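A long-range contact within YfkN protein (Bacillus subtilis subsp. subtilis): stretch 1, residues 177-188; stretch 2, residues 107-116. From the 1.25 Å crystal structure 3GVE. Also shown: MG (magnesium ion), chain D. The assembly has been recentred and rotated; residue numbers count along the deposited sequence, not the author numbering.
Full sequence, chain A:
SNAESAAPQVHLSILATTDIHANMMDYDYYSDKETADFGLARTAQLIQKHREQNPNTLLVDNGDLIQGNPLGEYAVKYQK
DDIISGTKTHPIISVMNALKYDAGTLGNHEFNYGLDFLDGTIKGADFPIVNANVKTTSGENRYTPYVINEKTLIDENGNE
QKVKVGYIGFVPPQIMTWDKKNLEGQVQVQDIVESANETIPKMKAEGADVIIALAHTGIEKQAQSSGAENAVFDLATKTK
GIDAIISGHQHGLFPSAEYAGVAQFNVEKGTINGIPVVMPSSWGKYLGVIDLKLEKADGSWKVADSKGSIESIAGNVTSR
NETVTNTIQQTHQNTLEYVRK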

ATOM      1  N   THR A 177     -11.721   1.046  16.492  1.00 12.25           N
ATOM      2  CA  THR A 177     -10.360   1.508  16.728  1.00 13.26           C
ATOM      3  C   THR A 177      -9.831   2.294  15.527  1.00 12.66           C
ATOM      4  O   THR A 177      -9.375   3.406  15.658  1.00 13.97           O
ATOM      5  CB  THR A 177      -9.427   0.308  17.004  1.00 16.16           C
ATOM      6  OG1 THR A 177      -9.871  -0.348  18.188  1.00 18.55           O
ATOM      7  CG2 THR A 177      -7.980   0.753  17.208  1.00 16.61           C
ATOM      8  N   TRP A 178      -9.901   1.693  14.348  1.00 11.11           N
ATOM      9  CA  TRP A 178      -9.354   2.308  13.141  1.00 11.22           C
ATOM     10  C   TRP A 178      -9.992   3.654  12.807  1.00 11.84           C
ATOM     11  O   TRP A 178      -9.337   4.522  12.273  1.00 13.34           O
ATOM     12  CB  TRP A 178      -9.503   1.351  11.952  1.00 11.27           C
ATOM     13  CG  TRP A 178      -8.786   0.043  12.111  1.00 12.34           C
ATOM     14  CD1 TRP A 178      -7.588  -0.168  12.716  1.00 13.87           C
ATOM     15  CD2 TRP A 178      -9.221  -1.221  11.621  1.00 12.02           C
ATOM     16  NE1 TRP A 178      -7.246  -1.494  12.637  1.00 14.53           N
ATOM     17  CE2 TRP A 178      -8.241  -2.166  11.978  1.00 12.60           C
ATOM     18  CE3 TRP A 178     -10.359  -1.656  10.938  1.00 11.42           C
ATOM     19  CZ2 TRP A 178      -8.354  -3.511  11.649  1.00 12.93           C
ATOM     20  CZ3 TRP A 178     -10.468  -2.993  10.619  1.00 11.79           C
ATOM     21  CH2 TRP A 178      -9.478  -3.904  10.979  1.00 11.81           C
ATOM     22  N   ASP A 179     -11.284   3.774  13.086  1.00 11.07           N
ATOM     23  CA  ASP A 179     -12.054   5.002  12.829  1.00 11.29           C
ATOM     24  C   ASP A 179     -12.716   5.522  14.117  1.00 11.99           C
ATOM     25  O   ASP A 179     -13.840   5.972  14.124  1.00 12.33           O
ATOM     26  CB  ASP A 179     -13.081   4.796  11.700  1.00 11.15           C
ATOM     27  CG  ASP A 179     -12.560   5.272  10.365  1.00 12.01           C
ATOM     28  OD1 ASP A 179     -12.150   6.438  10.277  1.00 13.94           O
ATOM     29  OD2 ASP A 179     -12.531   4.482   9.415  1.00 12.21           O
ATOM     30  N   LYS A 180     -11.968   5.444  15.209  1.00 12.95           N
ATOM     31  CA  LYS A 180     -12.421   5.977  16.494  1.00 15.12           C
ATOM     32  C   LYS A 180     -13.009   7.412  16.404  1.00 15.14           C
ATOM     33  O   LYS A 180     -14.088   7.667  16.884  1.00 14.88           O
ATOM     34  CB  LYS A 180     -11.287   5.925  17.512  1.00 18.39           C
ATOM     35  CG  LYS A 180     -11.705   6.339  18.916  1.00 22.54           C
ATOM     36  CD  LYS A 180     -10.663   5.927  19.951  1.00 27.30           C
ATOM     37  CE  LYS A 180     -10.982   6.485  21.320  1.00 31.42           C
ATOM     38  NZ  LYS A 180     -10.530   7.884  21.343  1.00 33.55           N
ATOM     39  N   LYS A 181     -12.308   8.319  15.748  1.00 15.82           N
ATOM     40  CA  LYS A 181     -12.776   9.704  15.654  1.00 17.01           C
ATOM     41  C   LYS A 181     -14.127   9.782  14.949  1.00 14.88           C
ATOM     42  O   LYS A 181     -15.012  10.491  15.379  1.00 14.88           O
ATOM     43  CB  LYS A 181     -11.736  10.599  14.969  1.00 21.42           C
ATOM     44  CG  LYS A 181     -12.124  12.071  14.864  1.00 27.25           C
ATOM     45  CD  LYS A 181     -10.965  12.912  14.342  1.00 32.10           C
ATOM     46  CE  LYS A 181     -10.861  14.270  15.056  1.00 35.26           C
ATOM     47  NZ  LYS A 181      -9.862  15.194  14.434  1.00 36.96           N
ATOM     48  N   ASN A 182     -14.279   9.038  13.859  1.00 13.38           N
ATOM     49  CA  ASN A 182     -15.534   9.085  13.095  1.00 12.77           C
ATOM     50  C   ASN A 182     -16.676   8.287  13.684  1.00 12.33           C
ATOM     51  O   ASN A 182     -17.823   8.512  13.339  1.00 13.50           O
ATOM     52  CB  ASN A 182     -15.321   8.587  11.661  1.00 13.23           C
ATOM     53  CG  ASN A 182     -14.576   9.567  10.796  1.00 13.79           C
ATOM     54  OD1 ASN A 182     -14.592  10.755  11.043  1.00 15.75           O
ATOM     55  ND2 ASN A 182     -13.914   9.061   9.760  1.00 13.18           N
ATOM     56  N   LEU A 183     -16.361   7.330  14.551  1.00 11.98           N
ATOM     57  CA  LEU A 183     -17.356   6.353  14.973  1.00 11.91           C
ATOM     58  C   LEU A 183     -17.711   6.311  16.459  1.00 12.85           C
ATOM     59  O   LEU A 183     -18.804   5.915  16.798  1.00 13.24           O
ATOM     60  CB  LEU A 183     -16.951   4.947  14.520  1.00 11.20           C
ATOM     61  CG  LEU A 183     -16.737   4.803  13.004  1.00 11.43           C
ATOM     62  CD1 LEU A 183     -16.416   3.335  12.710  1.00 11.95           C
ATOM     63  CD2 LEU A 183     -17.984   5.244  12.234  1.00 12.99           C
ATOM     64  N   GLU A 184     -16.776   6.695  17.322  1.00 13.79           N
ATOM     65  CA  GLU A 184     -17.022   6.640  18.759  1.00 15.68           C
ATOM     66  C   GLU A 184     -18.264   7.439  19.141  1.00 16.03           C
ATOM     67  O   GLU A 184     -18.419   8.579  18.740  1.00 17.33           O
ATOM     68  CB  GLU A 184     -15.801   7.155  19.522  1.00 18.93           C
ATOM     69  CG  GLU A 184     -15.878   7.001  21.033  1.00 23.48           C
ATOM     70  CD  GLU A 184     -14.588   7.397  21.715  1.00 27.37           C
ATOM     71  OE1 GLU A 184     -13.972   8.387  21.300  1.00 27.55           O
ATOM     72  OE2 GLU A 184     -14.192   6.697  22.645  1.00 29.52           O
ATOM     73  N   GLY A 185     -19.161   6.809  19.880  1.00 16.83           N
ATOM     74  CA  GLY A 185     -20.388   7.473  20.285  1.00 17.39           C
ATOM     75  C   GLY A 185     -21.497   7.504  19.242  1.00 17.60           C
ATOM     76  O   GLY A 185     -22.597   7.962  19.523  1.00 19.26           O
ATOM     77  N   GLN A 186     -21.210   6.997  18.044  1.00 16.23           N
ATOM     78  CA  GLN A 186     -22.160   7.048  16.934  1.00 15.43           C
ATOM     79  C   GLN A 186     -22.670   5.696  16.440  1.00 13.99           C
ATOM     80  O   GLN A 186     -23.779   5.604  15.966  1.00 14.55           O
ATOM     81  CB  GLN A 186     -21.549   7.822  15.774  1.00 16.54           C
ATOM     82  CG  GLN A 186     -21.133   9.222  16.149  1.00 18.22           C
ATOM     83  CD  GLN A 186     -20.987  10.123  14.959  1.00 20.61           C
ATOM     84  OE1 GLN A 186     -21.930  10.346  14.223  1.00 21.85           O
ATOM     85  NE2 GLN A 186     -19.797  10.628  14.759  1.00 20.72           N
ATOM     86  N   VAL A 187     -21.843   4.660  16.549  1.00 12.78           N
ATOM     87  CA  VAL A 187     -22.251   3.299  16.219  1.00 11.79           C
ATOM     88  C   VAL A 187     -21.533   2.380  17.158  1.00 12.47           C
ATOM     89  O   VAL A 187     -20.616   2.817  17.854  1.00 13.10           O
ATOM     90  CB  VAL A 187     -21.871   2.957  14.758  1.00 11.86           C
ATOM     91  CG1 VAL A 187     -22.611   3.805  13.771  1.00 11.92           C
ATOM     92  CG2 VAL A 187     -20.320   3.056  14.502  1.00 13.14           C
ATOM     93  N   GLN A 188     -21.968   1.150  17.128  1.00 12.45           N
ATOM     94  CA  GLN A 188     -21.248   0.027  17.774  1.00 13.13           C
ATOM     95  C   GLN A 188     -21.225  -1.150  16.795  1.00 12.37           C
ATOM     96  O   GLN A 188     -21.959  -1.140  15.775  1.00 12.88           O
ATOM     97  CB  GLN A 188     -21.962  -0.467  19.028  1.00 15.35           C
ATOM     98  CG  GLN A 188     -23.234  -1.174  18.725  1.00 17.45           C
ATOM     99  CD  GLN A 188     -24.131  -1.435  19.914  1.00 19.43           C
ATOM    100  OE1 GLN A 188     -25.088  -0.712  20.145  1.00 21.35           O
ATOM    101  NE2 GLN A 188     -23.857  -2.516  20.655  1.00 20.24           N
TER
HETATM  102 MG    MG D 403     -10.269  -4.192   5.028  1.00  8.74          MG
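Stretch 2 107-116: GNHEFNYGLD

Stretch 2 begins in an extended residue, Gly107, tightens into a 3-10 segment beginning at Asn108, passes through a type I turn from Phe111 to Gly114 and enters a helix at Leu115. Stretch 1 is also interrupted: one helix runs out at Trp178, Asp179 breaks the helical angles (phi/psi -123/40) and occupies the N-cap position of a second, brief helix, Lys180 to Leu183, though its side chain makes no capping bond, before the chain loosens again. The two run in the same general sense, with CA atoms pairing Trp178 with Asn108 at 7.9 Å, Asp179 with Asn112 at 6.4 Å and Asn182 with Gly114 at 5.4 Å, so the backbones draw closer along the contact.

The turn of stretch 2 is held by its own backbone: Gly114 N donates to Phe111 O at 3.2 Å. Gly114, at the N-cap position of the following helix, has phi/psi 96/161, angles at which a CB would be jammed against the carbonyl of Tyr113; the backbone itself calls for glycine here.

Two polar side chains of stretch 1 read this turn. Asp179 is buried and points toward stretch 2, where its OD2 accepts a hydrogen bond from Asn112 ND2 at 2.8 Å. The CA-to-CB bond of Asn112 points away, yet its m rotamer brings the amide back to the carboxylate, and its other amide atom is fixed too, OD1 accepting from His109 ND1 at 2.7 Å. The amide is thus held by its own stretch at OD1 while ND2 meets the acid. A water extends the link, donating to Asp179 OD2 at 2.7 Å and to Asn108 O at 2.8 Å.

Asn182, one helical turn on, serves as the complementary donor. Its ND2 bonds to Phe111 O at 3.2 Å and, weakly, to Asn112 O at 3.2 Å, while a further weak bond to Asp179 OD1, also 3.2 Å, ties the two polar residues together. Its backbone contributes through a second water, which donates to Asn182 O at 2.8 Å and accepts from Leu115 N at 3.0 Å, joining Leu115, where the helix of stretch 2 starts, to the short helix of stretch 1.

Beyond the polar group the contact turns apolar. Leu115 loses more surface to the other stretch than any other residue here; its CB leaves sideways, but the end of the side chain comes nearer, placing CD2 3.7 Å from Leu183 CD2 and CD1 4.2 Å from Val187 CG1. Leu183 CD2 also lies 4.0 Å from Phe111 CD1, so this one methyl touches both apolar partners. At the other end Trp178 CE3 packs 3.4 Å from Asn108 CB; the OD1 of the same Asn108 binds the magnesium ion at 2.1 Å. The pattern is economical: an acid and an amide address a turn, and Leu183, Val187, Phe111 and Leu115 form the apolar side, near where the new helix starts.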

ATOM      1  N   GLY A 107     -16.460  -2.372   3.779  1.00  8.11           N
ATOM      2  CA  GLY A 107     -15.190  -2.756   4.339  1.00  7.90           C
ATOM      3  C   GLY A 107     -14.828  -1.657   5.370  1.00  8.01           C
ATOM      4  O   GLY A 107     -15.525  -0.632   5.545  1.00  8.74           O
ATOM      5  N   ASN A 108     -13.747  -1.930   6.118  1.00  8.38           N
ATOM      6  CA  ASN A 108     -13.355  -0.935   7.151  1.00  8.25           C
ATOM      7  C   ASN A 108     -13.075   0.438   6.561  1.00  8.52           C
ATOM      8  O   ASN A 108     -13.353   1.485   7.133  1.00  9.20           O
ATOM      9  CB  ASN A 108     -12.160  -1.410   8.016  1.00  9.25           C
ATOM     10  CG  ASN A 108     -11.039  -2.065   7.202  1.00 10.44           C
ATOM     11  OD1 ASN A 108     -11.207  -3.047   6.479  1.00 11.23           O
ATOM     12  ND2 ASN A 108      -9.904  -1.429   7.241  1.00 10.93           N
ATOM     13  N   HIS A 109     -12.456   0.454   5.389  1.00  8.58           N
ATOM     14  CA  HIS A 109     -12.052   1.749   4.758  1.00  8.16           C
ATOM     15  C   HIS A 109     -13.254   2.572   4.261  1.00  8.28           C
ATOM     16  O   HIS A 109     -13.050   3.768   4.015  1.00  9.84           O
ATOM     17  CB  HIS A 109     -10.974   1.543   3.699  1.00  8.63           C
ATOM     18  CG  HIS A 109      -9.658   1.233   4.317  1.00  8.54           C
ATOM     19  ND1 HIS A 109      -8.899   2.193   4.971  1.00  9.58           N
ATOM     20  CD2 HIS A 109      -9.014   0.059   4.468  1.00  9.67           C
ATOM     21  CE1 HIS A 109      -7.800   1.616   5.469  1.00 10.29           C
ATOM     22  NE2 HIS A 109      -7.839   0.323   5.153  1.00 10.89           N
ATOM     23  N   GLU A 110     -14.439   1.977   4.151  1.00  8.20           N
ATOM     24  CA  GLU A 110     -15.628   2.747   3.802  1.00  8.79           C
ATOM     25  C   GLU A 110     -15.979   3.795   4.857  1.00  8.87           C
ATOM     26  O   GLU A 110     -16.693   4.709   4.553  1.00 10.59           O
ATOM     27  CB  GLU A 110     -16.824   1.801   3.566  1.00  8.83           C
ATOM     28  CG  GLU A 110     -17.112   1.471   2.082  1.00  9.43           C
ATOM     29  CD  GLU A 110     -16.051   0.596   1.467  1.00  9.69           C
ATOM     30  OE1 GLU A 110     -15.646  -0.371   2.113  1.00  9.95           O
ATOM     31  OE2 GLU A 110     -15.625   0.870   0.358  1.00 11.53           O
ATOM     32  N   PHE A 111     -15.452   3.635   6.057  1.00  9.13           N
ATOM     33  CA  PHE A 111     -15.751   4.537   7.161  1.00  9.42           C
ATOM     34  C   PHE A 111     -14.762   5.681   7.320  1.00 10.01           C
ATOM     35  O   PHE A 111     -14.964   6.548   8.139  1.00 10.60           O
ATOM     36  CB  PHE A 111     -15.828   3.726   8.462  1.00 10.02           C
ATOM     37  CG  PHE A 111     -16.963   2.737   8.477  1.00  9.43           C
ATOM     38  CD1 PHE A 111     -18.227   3.135   8.846  1.00  9.64           C
ATOM     39  CD2 PHE A 111     -16.769   1.431   8.074  1.00 10.29           C
ATOM     40  CE1 PHE A 111     -19.278   2.236   8.828  1.00  9.89           C
ATOM     41  CE2 PHE A 111     -17.804   0.544   8.050  1.00  9.99           C
ATOM     42  CZ  PHE A 111     -19.050   0.940   8.428  1.00 10.15           C
ATOM     43  N   ASN A 112     -13.685   5.661   6.538  1.00  9.76           N
ATOM     44  CA  ASN A 112     -12.573   6.611   6.701  1.00 10.26           C
ATOM     45  C   ASN A 112     -12.976   8.073   6.480  1.00 11.29           C
ATOM     46  O   ASN A 112     -12.345   8.968   6.996  1.00 12.52           O
ATOM     47  CB  ASN A 112     -11.425   6.318   5.715  1.00 10.57           C
ATOM     48  CG  ASN A 112     -10.633   5.043   6.004  1.00 10.54           C
ATOM     49  OD1 ASN A 112      -9.768   4.720   5.222  1.00 11.50           O
ATOM     50  ND2 ASN A 112     -10.906   4.347   7.092  1.00 11.05           N
ATOM     51  N   TYR A 113     -14.016   8.304   5.693  1.00 11.26           N
ATOM     52  CA  TYR A 113     -14.428   9.666   5.347  1.00 12.00           C
ATOM     53  C   TYR A 113     -15.687  10.099   6.097  1.00 11.45           C
ATOM     54  O   TYR A 113     -16.285  11.117   5.778  1.00 12.42           O
ATOM     55  CB  TYR A 113     -14.623   9.777   3.834  1.00 12.69           C
ATOM     56  CG  TYR A 113     -13.347   9.578   3.042  1.00 13.85           C
ATOM     57  CD1 TYR A 113     -12.143  10.062   3.513  1.00 15.84           C
ATOM     58  CD2 TYR A 113     -13.350   8.925   1.836  1.00 15.61           C
ATOM     59  CE1 TYR A 113     -10.982   9.888   2.812  1.00 16.75           C
ATOM     60  CE2 TYR A 113     -12.172   8.751   1.118  1.00 15.56           C
ATOM     61  CZ  TYR A 113     -11.001   9.245   1.611  1.00 16.71           C
ATOM     62  OH  TYR A 113      -9.848   9.074   0.900  1.00 18.19           O
ATOM     63  N   GLY A 114     -16.066   9.320   7.102  1.00 11.13           N
ATOM     64  CA  GLY A 114     -17.192   9.673   7.950  1.00 11.28           C
ATOM     65  C   GLY A 114     -18.495   9.013   7.545  1.00 10.08           C
ATOM     66  O   GLY A 114     -18.649   8.559   6.441  1.00 10.34           O
ATOM     67  N   LEU A 115     -19.443   8.982   8.467  1.00 10.25           N
ATOM     68  CA  LEU A 115     -20.719   8.310   8.264  1.00 10.64           C
ATOM     69  C   LEU A 115     -21.603   8.995   7.213  1.00 10.88           C
ATOM     70  O   LEU A 115     -22.293   8.332   6.480  1.00 10.72           O
ATOM     71  CB  LEU A 115     -21.476   8.193   9.590  1.00 10.89           C
ATOM     72  CG  LEU A 115     -20.870   7.209  10.613  1.00 11.55           C
ATOM     73  CD1 LEU A 115     -21.478   7.411  12.003  1.00 12.59           C
ATOM     74  CD2 LEU A 115     -21.075   5.751  10.177  1.00 11.83           C
ATOM     75  N   ASP A 116     -21.576  10.320   7.156  1.00 12.17           N
ATOM     76  CA  ASP A 116     -22.453  11.017   6.220  1.00 12.44           C
ATOM     77  C   ASP A 116     -22.039  10.758   4.771  1.00 11.11           C
ATOM     78  O   ASP A 116     -22.873  10.486   3.936  1.00 11.61           O
ATOM     79  CB  ASP A 116     -22.503  12.524   6.494  1.00 13.96           C
ATOM     80  CG  ASP A 116     -23.218  12.872   7.789  1.00 17.87           C
ATOM     81  OD1 ASP A 116     -23.961  12.047   8.333  1.00 19.12           O
ATOM     82  OD2 ASP A 116     -23.015  14.001   8.243  1.00 20.68           O
TER
HETATM   83  O   HOH W   1     -12.218   1.773   9.692  1.00 10.97           O
HETATM   84  O   HOH W   2     -10.003   7.553   9.134  1.00 24.99           O
HETATM   85  O   HOH W   3     -18.671  10.005  11.129  1.00 13.24           O
HETATM   86  O   HOH W   4      -8.062  -4.648   4.090  1.00  9.99           O